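Local coordinates for protein glycosaminoglycan xylosylkinase (Hydra vulgaris, PDB 5XOM) that probably phosphorylates the xylose of glycosaminoglycan linkage sugars, as a member of the Fam20 family of sugar and protein kinases, at residues I47-W53 / K72-M77; L141-F147 / F269-I273; E182-F186 / P198-V204; D241-C245 / V316-R320. All blocks are in the same frame, centred on the assembly; numbering follows the deposited sequence.

Contact 1: I47-W53 / K72-M77; sequences IHAWDVW and KVLKAM
Ala49 and Ala76 meet methyl to methyl. Their CB atoms are 3.5 Å apart, tighter than a usual carbon contact. The Trp50 side chain leaves its backbone pointing away from 72-77, but with CG anti to the carbonyl carbon (chi1 -55°) the six-membered ring swings back. Trp50 CH2 then lies 3.7 Å from Ala76 CB, and CZ3 lies 4.0 Å from Met77 CG. Asp101 O holds the indole NE1, and His48 CE1 lies over one ring face, toward its rim. Helices 49-56 and 67-79 pack with their short-segment axes crossing at -130°, 8.9 Å apart. Trp53, Val73 and Met77 lie against Leu212 of strand 205-212, so the pair sits on the five-stranded antiparallel sheet, probably that of the kinase N-lobe. Replacing Trp50 by an alanine is likely to open a gap beside Ala76 and Met77 and leave Asp101 O without its indole donor. His48 ND1 caps the first helix, accepting from Trp50 N at 3.0 Å. Val52 and Val73 run antiparallel alongside, Val52 CG1 3.9 Å from Val73 CG2. The Lys72 chain crosses Val52 at about a right angle, and a water accepts from both Lys72 NZ and Ile47 N. Val68 of the second subunit packs on both side chains.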
loop_
_atom_site.group_PDB
_atom_site.type_symbol
_atom_site.label_atom_id
_atom_site.label_comp_id
_atom_site.label_asym_id
_atom_site.label_seq_id
_atom_site.Cartn_x
_atom_site.Cartn_y
_atom_site.Cartn_z
ATOM N N ILE A 47 -1.930 -11.758 -8.062
ATOM C CA ILE A 47 -2.325 -10.511 -8.715
ATOM C C ILE A 47 -1.257 -10.162 -9.742
ATOM O O ILE A 47 -0.065 -10.149 -9.415
ATOM C CB ILE A 47 -2.488 -9.361 -7.703
ATOM C CG1 ILE A 47 -3.382 -9.797 -6.535
ATOM C CG2 ILE A 47 -3.038 -8.109 -8.396
ATOM C CD1 ILE A 47 -3.491 -8.771 -5.426
ATOM N N HIS A 48 -1.668 -9.895 -10.980
ATOM C CA HIS A 48 -0.690 -9.546 -12.001
ATOM C C HIS A 48 -0.346 -8.062 -11.954
ATOM O O HIS A 48 -1.200 -7.214 -11.674
ATOM C CB HIS A 48 -1.167 -9.911 -13.403
ATOM C CG HIS A 48 -0.071 -9.855 -14.422
ATOM N ND1 HIS A 48 0.266 -8.697 -15.091
ATOM C CD2 HIS A 48 0.806 -10.799 -14.844
ATOM C CE1 HIS A 48 1.280 -8.938 -15.903
ATOM N NE2 HIS A 48 1.628 -10.205 -15.771
ATOM N N ALA A 49 0.923 -7.762 -12.236
ATOM C CA ALA A 49 1.428 -6.398 -12.111
ATOM C C ALA A 49 0.660 -5.411 -12.986
ATOM O O ALA A 49 0.432 -4.267 -12.577
ATOM C CB ALA A 49 2.914 -6.364 -12.450
ATOM N N TRP A 50 0.254 -5.815 -14.195
ATOM C CA TRP A 50 -0.437 -4.840 -15.033
ATOM C C TRP A 50 -1.791 -4.466 -14.449
ATOM O O TRP A 50 -2.253 -3.339 -14.645
ATOM C CB TRP A 50 -0.598 -5.345 -16.468
ATOM C CG TRP A 50 0.665 -5.770 -17.195
ATOM C CD1 TRP A 50 0.741 -6.688 -18.205
ATOM C CD2 TRP A 50 2.014 -5.297 -16.987
ATOM N NE1 TRP A 50 2.041 -6.821 -18.637
ATOM C CE2 TRP A 50 2.841 -5.983 -17.905
ATOM C CE3 TRP A 50 2.601 -4.368 -16.118
ATOM C CZ2 TRP A 50 4.215 -5.769 -17.979
ATOM C CZ3 TRP A 50 3.968 -4.160 -16.191
ATOM C CH2 TRP A 50 4.759 -4.856 -17.115
ATOM N N ASP A 51 -2.416 -5.372 -13.693
ATOM C CA ASP A 51 -3.647 -5.015 -12.996
ATOM C C ASP A 51 -3.365 -4.080 -11.825
ATOM O O ASP A 51 -4.162 -3.178 -11.540
ATOM C CB ASP A 51 -4.367 -6.277 -12.521
ATOM C CG ASP A 51 -4.990 -7.061 -13.666
ATOM O OD1 ASP A 51 -5.520 -6.436 -14.612
ATOM O OD2 ASP A 51 -4.954 -8.307 -13.612
ATOM N N VAL A 52 -2.246 -4.290 -11.126
ATOM C CA VAL A 52 -1.841 -3.362 -10.072
ATOM C C VAL A 52 -1.697 -1.952 -10.631
ATOM O O VAL A 52 -2.119 -0.974 -10.003
ATOM C CB VAL A 52 -0.541 -3.843 -9.405
ATOM C CG1 VAL A 52 -0.069 -2.828 -8.370
ATOM C CG2 VAL A 52 -0.752 -5.217 -8.766
ATOM N N TRP A 53 -1.093 -1.831 -11.817
ATOM C CA TRP A 53 -0.939 -0.530 -12.465
ATOM C C TRP A 53 -2.293 0.073 -12.821
ATOM O O TRP A 53 -2.559 1.245 -12.532
ATOM C CB TRP A 53 -0.059 -0.683 -13.711
ATOM C CG TRP A 53 -0.005 0.496 -14.668
ATOM C CD1 TRP A 53 -0.123 0.445 -16.029
ATOM C CD2 TRP A 53 0.209 1.879 -14.340
ATOM N NE1 TRP A 53 -0.005 1.703 -16.569
ATOM C CE2 TRP A 53 0.200 2.602 -15.555
ATOM C CE3 TRP A 53 0.402 2.576 -13.142
ATOM C CZ2 TRP A 53 0.382 3.986 -15.605
ATOM C CZ3 TRP A 53 0.578 3.955 -13.192
ATOM C CH2 TRP A 53 0.564 4.643 -14.418
ATOM N N LYS A 72 6.390 -4.034 -7.397
ATOM C CA LYS A 72 5.790 -5.121 -8.161
ATOM C C LYS A 72 5.656 -4.741 -9.629
ATOM O O LYS A 72 5.915 -5.561 -10.520
ATOM C CB LYS A 72 4.429 -5.474 -7.559
ATOM C CG LYS A 72 3.726 -6.666 -8.185
ATOM C CD LYS A 72 2.487 -6.998 -7.367
ATOM C CE LYS A 72 1.721 -8.144 -7.964
ATOM N NZ LYS A 72 2.366 -9.439 -7.623
ATOM N N VAL A 73 5.240 -3.501 -9.899
ATOM C CA VAL A 73 5.101 -3.041 -11.276
ATOM C C VAL A 73 6.473 -2.842 -11.916
ATOM O O VAL A 73 6.710 -3.275 -13.050
ATOM C CB VAL A 73 4.248 -1.759 -11.316
ATOM C CG1 VAL A 73 4.224 -1.169 -12.724
ATOM C CG2 VAL A 73 2.830 -2.057 -10.837
ATOM N N LEU A 74 7.405 -2.207 -11.194
ATOM C CA LEU A 74 8.749 -1.981 -11.731
ATOM C C LEU A 74 9.451 -3.296 -12.049
ATOM O O LEU A 74 10.120 -3.422 -13.083
ATOM C CB LEU A 74 9.581 -1.158 -10.745
ATOM C CG LEU A 74 9.075 0.249 -10.414
ATOM C CD1 LEU A 74 10.053 0.968 -9.472
ATOM C CD2 LEU A 74 8.885 1.059 -11.703
ATOM N N LYS A 75 9.316 -4.290 -11.169
ATOM C CA LYS A 75 9.931 -5.590 -11.424
ATOM C C LYS A 75 9.387 -6.216 -12.701
ATOM O O LYS A 75 10.140 -6.807 -13.486
ATOM C CB LYS A 75 9.698 -6.521 -10.235
ATOM C CG LYS A 75 10.362 -7.889 -10.355
ATOM C CD LYS A 75 10.073 -8.717 -9.108
ATOM C CE LYS A 75 10.687 -10.099 -9.198
ATOM N NZ LYS A 75 12.161 -9.997 -9.314
ATOM N N ALA A 76 8.081 -6.093 -12.936
ATOM C CA ALA A 76 7.510 -6.655 -14.155
ATOM C C ALA A 76 8.011 -5.921 -15.390
ATOM O O ALA A 76 8.310 -6.549 -16.412
ATOM C CB ALA A 76 5.984 -6.616 -14.092
ATOM N N MET A 77 8.079 -4.585 -15.327
ATOM C CA MET A 77 8.655 -3.819 -16.433
ATOM C C MET A 77 10.094 -4.239 -16.699
ATOM O O MET A 77 10.537 -4.283 -17.853
ATOM C CB MET A 77 8.599 -2.316 -16.146
ATOM C CG MET A 77 7.198 -1.723 -16.034
ATOM S SD MET A 77 7.264 -0.083 -15.280
ATOM C CE MET A 77 8.115 0.861 -16.558
HETATM O O HOH W 1 0.883 -12.091 -6.892
#

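Contact 2: L141-F147 / F269-I273; sequences LDRLLGF and FDFLI
Asp142 OD2 is gripped by two donors, Arg149 N and His294 ND1, while the CB of the same residue rests 4.0 Å from Phe269 CE1. His294 also stacks on the Phe269 ring, so it links the aspartate to the aromatic group. The rest of the contact is apolar, and every residue in it is buried. Phe269 is the centre. Its CG is anti to the backbone N (chi1 171°), which sends the ring across to helix 132-144. Leu141 lies alongside it, pointing the opposite way, with Leu141 CD2 4.0 Å from Phe269 CE1. The same methyl touches Ile273 CG2 at 3.7 Å. Leu145 and Leu272 reach toward each other tip to tip, their CD1 atoms 3.7 Å apart. Leu145 CD1 also lies at the edge of the Phe269 ring, near its plane. Phe147 meets the base of that side chain at a slant, with CE2 3.9 Å from Phe269 CB. The Schellman motif at the end of helix 132-144 probably helps to turn Phe147 back. Gly146 takes positive phi (79°), Phe147 N bonds to Asp142 O at 3.0 Å, and Gly146 N bonds to Arg143 O. Helix 358-382 lies against Leu272. The pairing is consistent with the protein kinase fold, where the end of helix C, here probably 132-144, lies near helix E, here probably 259-273.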
loop_
_atom_site.group_PDB
_atom_site.type_symbol
_atom_site.label_atom_id
_atom_site.label_comp_id
_atom_site.label_asym_id
_atom_site.label_seq_id
_atom_site.Cartn_x
_atom_site.Cartn_y
_atom_site.Cartn_z
ATOM N N LEU A 141 11.823 11.025 -7.944
ATOM C CA LEU A 141 11.686 12.268 -7.204
ATOM C C LEU A 141 10.222 12.674 -7.096
ATOM O O LEU A 141 9.817 13.281 -6.101
ATOM C CB LEU A 141 12.511 13.378 -7.858
ATOM C CG LEU A 141 12.265 14.754 -7.256
ATOM C CD1 LEU A 141 13.045 14.842 -5.952
ATOM C CD2 LEU A 141 12.672 15.883 -8.196
ATOM N N ASP A 142 9.417 12.312 -8.094
ATOM C CA ASP A 142 7.987 12.609 -8.055
ATOM C C ASP A 142 7.307 11.882 -6.897
ATOM O O ASP A 142 6.452 12.455 -6.214
ATOM C CB ASP A 142 7.357 12.211 -9.390
ATOM C CG ASP A 142 5.842 12.154 -9.341
ATOM O OD1 ASP A 142 5.291 11.084 -9.004
ATOM O OD2 ASP A 142 5.193 13.168 -9.660
ATOM N N ARG A 143 7.721 10.639 -6.624
ATOM C CA ARG A 143 7.207 9.923 -5.457
ATOM C C ARG A 143 7.801 10.475 -4.166
ATOM O O ARG A 143 7.085 10.648 -3.173
ATOM C CB ARG A 143 7.502 8.432 -5.593
ATOM C CG ARG A 143 6.973 7.843 -6.880
ATOM C CD ARG A 143 7.091 6.338 -6.898
ATOM N NE ARG A 143 6.185 5.727 -5.928
ATOM C CZ ARG A 143 6.588 5.013 -4.884
ATOM N NH1 ARG A 143 7.884 4.804 -4.680
ATOM N NH2 ARG A 143 5.700 4.494 -4.048
ATOM N N LEU A 144 9.109 10.767 -4.166
ATOM C CA LEU A 144 9.768 11.266 -2.962
ATOM C C LEU A 144 9.148 12.579 -2.486
ATOM O O LEU A 144 8.975 12.793 -1.280
ATOM C CB LEU A 144 11.269 11.440 -3.221
ATOM C CG LEU A 144 12.107 12.070 -2.108
ATOM C CD1 LEU A 144 12.014 11.217 -0.852
ATOM C CD2 LEU A 144 13.560 12.238 -2.553
ATOM N N LEU A 145 8.807 13.471 -3.413
ATOM C CA LEU A 145 8.199 14.737 -3.030
ATOM C C LEU A 145 6.699 14.635 -2.787
ATOM O O LEU A 145 6.082 15.644 -2.426
ATOM C CB LEU A 145 8.459 15.803 -4.096
ATOM C CG LEU A 145 9.902 16.197 -4.398
ATOM C CD1 LEU A 145 9.954 17.068 -5.648
ATOM C CD2 LEU A 145 10.527 16.902 -3.193
ATOM N N GLY A 146 6.101 13.457 -2.968
ATOM C CA GLY A 146 4.688 13.284 -2.692
ATOM C C GLY A 146 3.753 13.794 -3.761
ATOM O O GLY A 146 2.560 13.959 -3.490
ATOM N N PHE A 147 4.253 14.069 -4.968
ATOM C CA PHE A 147 3.370 14.491 -6.051
ATOM C C PHE A 147 2.581 13.308 -6.612
ATOM O O PHE A 147 1.375 13.418 -6.852
ATOM C CB PHE A 147 4.174 15.177 -7.159
ATOM C CG PHE A 147 4.674 16.547 -6.794
ATOM C CD1 PHE A 147 3.829 17.480 -6.216
ATOM C CD2 PHE A 147 5.991 16.903 -7.028
ATOM C CE1 PHE A 147 4.286 18.745 -5.880
ATOM C CE2 PHE A 147 6.454 18.168 -6.698
ATOM C CZ PHE A 147 5.598 19.088 -6.120
ATOM N N PHE A 269 8.661 21.225 -9.471
ATOM C CA PHE A 269 9.241 19.943 -9.851
ATOM C C PHE A 269 10.155 20.096 -11.063
ATOM O O PHE A 269 11.267 19.559 -11.083
ATOM C CB PHE A 269 8.110 18.948 -10.118
ATOM C CG PHE A 269 8.547 17.634 -10.717
ATOM C CD1 PHE A 269 9.065 16.627 -9.915
ATOM C CD2 PHE A 269 8.373 17.382 -12.074
ATOM C CE1 PHE A 269 9.442 15.408 -10.451
ATOM C CE2 PHE A 269 8.745 16.151 -12.624
ATOM C CZ PHE A 269 9.281 15.164 -11.803
ATOM N N ASP A 270 9.713 20.854 -12.069
ATOM C CA ASP A 270 10.539 21.063 -13.254
ATOM C C ASP A 270 11.790 21.870 -12.938
ATOM O O ASP A 270 12.845 21.648 -13.548
ATOM C CB ASP A 270 9.725 21.748 -14.352
ATOM C CG ASP A 270 8.830 20.776 -15.106
ATOM O OD1 ASP A 270 9.148 19.559 -15.129
ATOM O OD2 ASP A 270 7.813 21.216 -15.678
ATOM N N PHE A 271 11.686 22.814 -12.004
ATOM C CA PHE A 271 12.846 23.608 -11.616
ATOM C C PHE A 271 13.900 22.749 -10.932
ATOM O O PHE A 271 15.100 22.932 -11.173
ATOM C CB PHE A 271 12.422 24.764 -10.715
ATOM C CG PHE A 271 13.576 25.490 -10.075
ATOM C CD1 PHE A 271 14.429 26.286 -10.826
ATOM C CD2 PHE A 271 13.834 25.336 -8.727
ATOM C CE1 PHE A 271 15.503 26.948 -10.220
ATOM C CE2 PHE A 271 14.905 25.986 -8.126
ATOM C CZ PHE A 271 15.735 26.788 -8.867
ATOM N N LEU A 272 13.484 21.812 -10.067
ATOM C CA LEU A 272 14.467 20.972 -9.382
ATOM C C LEU A 272 15.220 20.071 -10.353
ATOM O O LEU A 272 16.418 19.831 -10.175
ATOM C CB LEU A 272 13.812 20.128 -8.288
ATOM C CG LEU A 272 13.040 20.879 -7.209
ATOM C CD1 LEU A 272 12.032 19.944 -6.542
ATOM C CD2 LEU A 272 14.018 21.501 -6.206
ATOM N N ILE A 273 14.538 19.546 -11.378
ATOM C CA ILE A 273 15.205 18.644 -12.314
ATOM C C ILE A 273 15.818 19.374 -13.501
ATOM O O ILE A 273 16.557 18.751 -14.280
ATOM C CB ILE A 273 14.245 17.538 -12.802
ATOM C CG1 ILE A 273 13.119 18.117 -13.664
ATOM C CG2 ILE A 273 13.688 16.761 -11.607
ATOM C CD1 ILE A 273 12.167 17.056 -14.211
#

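Contact 3: E182-F186 / P198-V204; sequences ENLCF and PACASNV. With NAG (2-acetamido-2-deoxy-beta-D-glucopyranose), chain C.
Backbone hydrogen bonds set the pairing of Leu184 to Phe186 with Ala199 to Asn203. Phe186 and Ala199 form an antiparallel hydrogen-bonded pair, with Phe186 N to Ala199 O at 3.0 Å and Ala199 N to Phe186 O at 2.9 Å. Ala201 N gives to Leu184 O. Leu184 N gives to Asn203 O at 2.9 Å in a nearly straight bond. One side-chain bond adds to these. Asn183 CG is anti to the carbonyl carbon (chi1 -62°), which goes with OD1 facing Asn203 N. OD1 accepts from that N at 2.9 Å, the donor standing 32° out of the carbonyl plane. It thus helps to fix Asn203, whose backbone has positive phi. A leucine replacing Asn183 would probably leave Asn203 N without this acceptor and set the glycan-bearing turn freer to move. The covalent link across the strands is the disulfide Cys185 SG to Cys200 SG, 2.1 Å, with chi3 99°. It joins a non-hydrogen-bonded pair. Among apolar contacts, Pro198 CB rests 3.9 Å from Cys185 CB, Leu184 CB lies near Val204 CG1, and Met206 packs on Phe186 and Ala199. Asn203 ND2 is bonded to C1 of an N-acetylglucosamine, though the modelled linkage geometry is doubtful. Strand 176-178 pairs with the other edge of strand 184-186. This is a small three-stranded antiparallel sheet, with a cross-strand disulfide and an N-glycosylated turn, as expected of a secretory-pathway protein.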
loop_
_atom_site.group_PDB
_atom_site.type_symbol
_atom_site.label_atom_id
_atom_site.label_comp_id
_atom_site.label_asym_id
_atom_site.label_seq_id
_atom_site.Cartn_x
_atom_site.Cartn_y
_atom_site.Cartn_z
ATOM N N GLU A 182 30.957 -0.875 -35.495
ATOM C CA GLU A 182 30.077 -2.028 -35.707
ATOM C C GLU A 182 29.159 -2.293 -34.514
ATOM O O GLU A 182 28.663 -3.407 -34.335
ATOM C CB GLU A 182 30.896 -3.278 -36.047
ATOM C CG GLU A 182 31.843 -3.074 -37.220
ATOM C CD GLU A 182 32.319 -4.388 -37.804
ATOM O OE1 GLU A 182 33.525 -4.681 -37.738
ATOM O OE2 GLU A 182 31.486 -5.131 -38.343
ATOM N N ASN A 183 28.852 -1.260 -33.730
ATOM C CA ASN A 183 27.734 -1.341 -32.797
ATOM C C ASN A 183 26.414 -1.291 -33.554
ATOM O O ASN A 183 26.289 -0.624 -34.584
ATOM C CB ASN A 183 27.776 -0.191 -31.791
ATOM C CG ASN A 183 29.019 -0.202 -30.929
ATOM O OD1 ASN A 183 29.333 -1.201 -30.281
ATOM N ND2 ASN A 183 29.747 0.908 -30.933
ATOM N N LEU A 184 25.416 -1.989 -33.025
ATOM C CA LEU A 184 24.089 -1.957 -33.623
ATOM C C LEU A 184 23.343 -0.743 -33.097
ATOM O O LEU A 184 23.312 -0.501 -31.884
ATOM C CB LEU A 184 23.329 -3.250 -33.316
ATOM C CG LEU A 184 21.889 -3.359 -33.809
ATOM C CD1 LEU A 184 21.821 -3.195 -35.324
ATOM C CD2 LEU A 184 21.328 -4.714 -33.401
ATOM N N CYS A 185 22.755 0.030 -34.009
ATOM C CA CYS A 185 22.101 1.292 -33.686
ATOM C C CYS A 185 20.764 1.366 -34.409
ATOM O O CYS A 185 20.476 0.565 -35.300
ATOM C CB CYS A 185 22.961 2.496 -34.086
ATOM S SG CYS A 185 24.741 2.373 -33.754
ATOM N N PHE A 186 19.943 2.342 -34.023
ATOM C CA PHE A 186 18.792 2.706 -34.839
ATOM C C PHE A 186 18.559 4.207 -34.719
ATOM O O PHE A 186 18.941 4.827 -33.724
ATOM C CB PHE A 186 17.523 1.905 -34.474
ATOM C CG PHE A 186 16.871 2.303 -33.170
ATOM C CD1 PHE A 186 17.256 1.720 -31.966
ATOM C CD2 PHE A 186 15.831 3.220 -33.162
ATOM C CE1 PHE A 186 16.636 2.075 -30.771
ATOM C CE2 PHE A 186 15.204 3.582 -31.975
ATOM C CZ PHE A 186 15.608 3.007 -30.778
ATOM N N PRO A 198 22.120 8.520 -34.747
ATOM C CA PRO A 198 21.510 7.301 -34.217
ATOM C C PRO A 198 21.715 7.180 -32.714
ATOM O O PRO A 198 22.612 7.788 -32.126
ATOM C CB PRO A 198 22.270 6.195 -34.959
ATOM C CG PRO A 198 23.654 6.771 -35.107
ATOM C CD PRO A 198 23.482 8.266 -35.262
ATOM N N ALA A 199 20.855 6.370 -32.104
ATOM C CA ALA A 199 21.101 5.841 -30.769
ATOM C C ALA A 199 21.803 4.502 -30.932
ATOM O O ALA A 199 21.312 3.626 -31.651
ATOM C CB ALA A 199 19.797 5.662 -29.991
ATOM N N CYS A 200 22.951 4.349 -30.282
ATOM C CA CYS A 200 23.806 3.190 -30.486
ATOM C C CYS A 200 23.954 2.385 -29.202
ATOM O O CYS A 200 24.056 2.949 -28.107
ATOM C CB CYS A 200 25.175 3.618 -30.994
ATOM S SG CYS A 200 25.149 4.109 -32.731
ATOM N N ALA A 201 23.944 1.063 -29.354
ATOM C CA ALA A 201 24.190 0.123 -28.274
ATOM C C ALA A 201 25.689 -0.040 -28.025
ATOM O O ALA A 201 26.528 0.512 -28.739
ATOM C CB ALA A 201 23.568 -1.234 -28.602
ATOM N N SER A 202 26.015 -0.791 -26.970
ATOM C CA SER A 202 27.353 -1.363 -26.766
ATOM C C SER A 202 27.324 -2.779 -27.337
ATOM O O SER A 202 26.732 -3.681 -26.736
ATOM C CB SER A 202 27.730 -1.364 -25.288
ATOM O OG SER A 202 27.476 -0.101 -24.703
ATOM N N ASN A 203 27.938 -2.961 -28.520
ATOM C CA ASN A 203 27.812 -4.134 -29.395
ATOM C C ASN A 203 26.315 -4.259 -29.706
ATOM O O ASN A 203 25.828 -3.567 -30.606
ATOM C CB ASN A 203 28.504 -5.445 -28.881
ATOM C CG ASN A 203 28.431 -6.614 -29.958
ATOM O OD1 ASN A 203 27.629 -6.477 -30.872
ATOM N ND2 ASN A 203 29.239 -7.740 -29.875
ATOM N N VAL A 204 25.554 -5.086 -28.990
ATOM C CA VAL A 204 24.113 -5.158 -29.222
ATOM C C VAL A 204 23.287 -4.832 -27.986
ATOM O O VAL A 204 22.055 -4.916 -28.046
ATOM C CB VAL A 204 23.688 -6.530 -29.791
ATOM C CG1 VAL A 204 24.422 -6.831 -31.088
ATOM C CG2 VAL A 204 23.940 -7.627 -28.782
HETATM C C1 NAG C . 30.390 -8.314 -29.192
HETATM C C2 NAG C . 30.831 -9.720 -29.828
HETATM C C3 NAG C . 32.262 -9.708 -30.393
HETATM C C4 NAG C . 32.571 -8.463 -31.196
HETATM C C5 NAG C . 32.373 -7.271 -30.295
HETATM C C6 NAG C . 32.644 -5.964 -30.999
HETATM C C7 NAG C . 29.605 -11.385 -28.425
HETATM C C8 NAG C . 29.789 -12.536 -27.476
HETATM N N2 NAG C . 30.730 -10.821 -28.877
HETATM O O3 NAG C . 32.465 -10.860 -31.209
HETATM O O4 NAG C . 33.938 -8.493 -31.592
HETATM O O5 NAG C . 31.004 -7.225 -29.901
HETATM O O6 NAG C . 33.005 -4.948 -30.074
HETATM O O7 NAG C . 28.496 -10.973 -28.733
#

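Contact 4: D241-C245 / V316-R320; sequences DSHYC and VQCCR
Cys245 and Cys318 form the tight part, joined by a disulfide with SG to SG at 2.0 Å and chi3 98°. Both cysteines are buried. In Cys245 the SG is anti to the backbone N (chi1 -171°), which carries the sulfur toward helix 313-318. Leu260 and Ile264 of helix 259-273 pack on Cys318. The loose side is at Ser242, which is exposed to solvent. Gln317 lines the transition between the two. Its OE1 is 3.6 Å from Tyr244 CB, and its amide plane stands 51° from the tyrosine ring. The amide is held from beyond the two segments: NE2 bonds to Trp238 O and OE1 accepts from Trp227 NE1. Asp241 OD1 takes His243 N at 2.7 Å in an Asx turn that shapes this loop. Next along, Cys319 is bonded to Cys378. The adjacent half-cystines thus hold the end of helix 313-318 covalently in two directions, consistent with folding in an oxidising compartment.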
loop_
_atom_site.group_PDB
_atom_site.type_symbol
_atom_site.label_atom_id
_atom_site.label_comp_id
_atom_site.label_asym_id
_atom_site.label_seq_id
_atom_site.Cartn_x
_atom_site.Cartn_y
_atom_site.Cartn_z
ATOM N N ASP A 241 6.207 41.404 -18.955
ATOM C CA ASP A 241 5.265 41.776 -17.915
ATOM C C ASP A 241 5.631 41.096 -16.602
ATOM O O ASP A 241 6.197 39.999 -16.576
ATOM C CB ASP A 241 3.845 41.404 -18.341
ATOM C CG ASP A 241 2.778 41.971 -17.415
ATOM O OD1 ASP A 241 3.131 42.559 -16.373
ATOM O OD2 ASP A 241 1.578 41.816 -17.732
ATOM N N SER A 242 5.283 41.754 -15.500
ATOM C CA SER A 242 5.513 41.210 -14.172
ATOM C C SER A 242 4.224 40.973 -13.405
ATOM O O SER A 242 4.251 40.282 -12.381
ATOM C CB SER A 242 6.418 42.162 -13.360
ATOM O OG SER A 242 7.012 41.486 -12.267
ATOM N N HIS A 243 3.102 41.510 -13.881
ATOM C CA HIS A 243 1.772 41.177 -13.390
ATOM C C HIS A 243 1.081 40.156 -14.291
ATOM O O HIS A 243 -0.151 40.124 -14.378
ATOM C CB HIS A 243 0.943 42.457 -13.266
ATOM C CG HIS A 243 1.630 43.536 -12.487
ATOM N ND1 HIS A 243 1.202 43.951 -11.244
ATOM C CD2 HIS A 243 2.726 44.281 -12.774
ATOM C CE1 HIS A 243 2.001 44.905 -10.800
ATOM N NE2 HIS A 243 2.934 45.123 -11.710
ATOM N N TYR A 244 1.877 39.323 -14.969
ATOM C CA TYR A 244 1.368 38.391 -15.971
ATOM C C TYR A 244 0.380 37.380 -15.394
ATOM O O TYR A 244 -0.570 36.991 -16.083
ATOM C CB TYR A 244 2.541 37.654 -16.617
ATOM C CG TYR A 244 2.143 36.614 -17.637
ATOM C CD1 TYR A 244 1.697 36.989 -18.899
ATOM C CD2 TYR A 244 2.189 35.260 -17.331
ATOM C CE1 TYR A 244 1.331 36.043 -19.837
ATOM C CE2 TYR A 244 1.824 34.304 -18.263
ATOM C CZ TYR A 244 1.392 34.700 -19.512
ATOM O OH TYR A 244 1.027 33.749 -20.437
ATOM N N CYS A 245 0.583 36.932 -14.147
ATOM C CA CYS A 245 -0.333 35.950 -13.566
ATOM C C CYS A 245 -1.742 36.515 -13.460
ATOM O O CYS A 245 -2.725 35.799 -13.684
ATOM C CB CYS A 245 0.158 35.492 -12.192
ATOM S SG CYS A 245 -0.763 34.075 -11.491
ATOM N N VAL A 316 6.795 32.362 -8.881
ATOM C CA VAL A 316 7.332 33.684 -8.558
ATOM C C VAL A 316 6.338 34.782 -8.921
ATOM O O VAL A 316 6.187 35.767 -8.189
ATOM C CB VAL A 316 8.688 33.889 -9.259
ATOM C CG1 VAL A 316 9.157 35.325 -9.117
ATOM C CG2 VAL A 316 9.730 32.934 -8.680
ATOM N N GLN A 317 5.647 34.637 -10.053
ATOM C CA GLN A 317 4.729 35.684 -10.483
ATOM C C GLN A 317 3.364 35.561 -9.815
ATOM O O GLN A 317 2.728 36.579 -9.521
ATOM C CB GLN A 317 4.602 35.679 -12.009
ATOM C CG GLN A 317 5.879 36.142 -12.717
ATOM C CD GLN A 317 5.749 36.176 -14.225
ATOM O OE1 GLN A 317 4.865 35.545 -14.803
ATOM N NE2 GLN A 317 6.622 36.933 -14.880
ATOM N N CYS A 318 2.895 34.336 -9.558
ATOM C CA CYS A 318 1.571 34.150 -8.970
ATOM C C CYS A 318 1.570 34.243 -7.449
ATOM O O CYS A 318 0.573 34.687 -6.866
ATOM C CB CYS A 318 0.987 32.791 -9.386
ATOM S SG CYS A 318 0.621 32.615 -11.163
ATOM N N CYS A 319 2.666 33.851 -6.798
ATOM C CA CYS A 319 2.748 33.798 -5.338
ATOM C C CYS A 319 1.520 33.117 -4.740
ATOM O O CYS A 319 0.827 33.659 -3.877
ATOM C CB CYS A 319 2.967 35.189 -4.744
ATOM S SG CYS A 319 4.694 35.728 -4.874
ATOM N N ARG A 320 1.213 31.941 -5.273
ATOM C CA ARG A 320 0.256 31.031 -4.673
ATOM C C ARG A 320 0.915 29.663 -4.591
ATOM O O ARG A 320 1.686 29.279 -5.477
ATOM C CB ARG A 320 -1.040 30.975 -5.487
ATOM C CG ARG A 320 -1.687 32.355 -5.670
ATOM C CD ARG A 320 -2.765 32.350 -6.744
ATOM N NE ARG A 320 -3.826 31.395 -6.453
ATOM C CZ ARG A 320 -4.877 31.668 -5.684
ATOM N NH1 ARG A 320 -5.008 32.873 -5.143
ATOM N NH2 ARG A 320 -5.798 30.737 -5.462
#

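In the fold
From the N terminus, contact 1 closes first. It spans a short loop and pairs helix 49-56 with helix 67-79. Contact 2 opens next and is the longest closure, with 121 residues between helix 132-144 and the end of helix 259-273. Contact 3 falls within that span and closes its own short loop at a small sheet. Contact 4 joins helix 244-248 to the end of helix 313-318, probably in the kinase C-lobe. It crosses contact 2: segment 241-245 precedes 269-273, but 316-320 follows it. Contact 2 lies nearest the centre of the chain. Contacts 3 and 4 sit on opposite sides, with centres about 47 Å apart. Helices 244-248 and 259-273 follow each other and connect contacts 4 and 2.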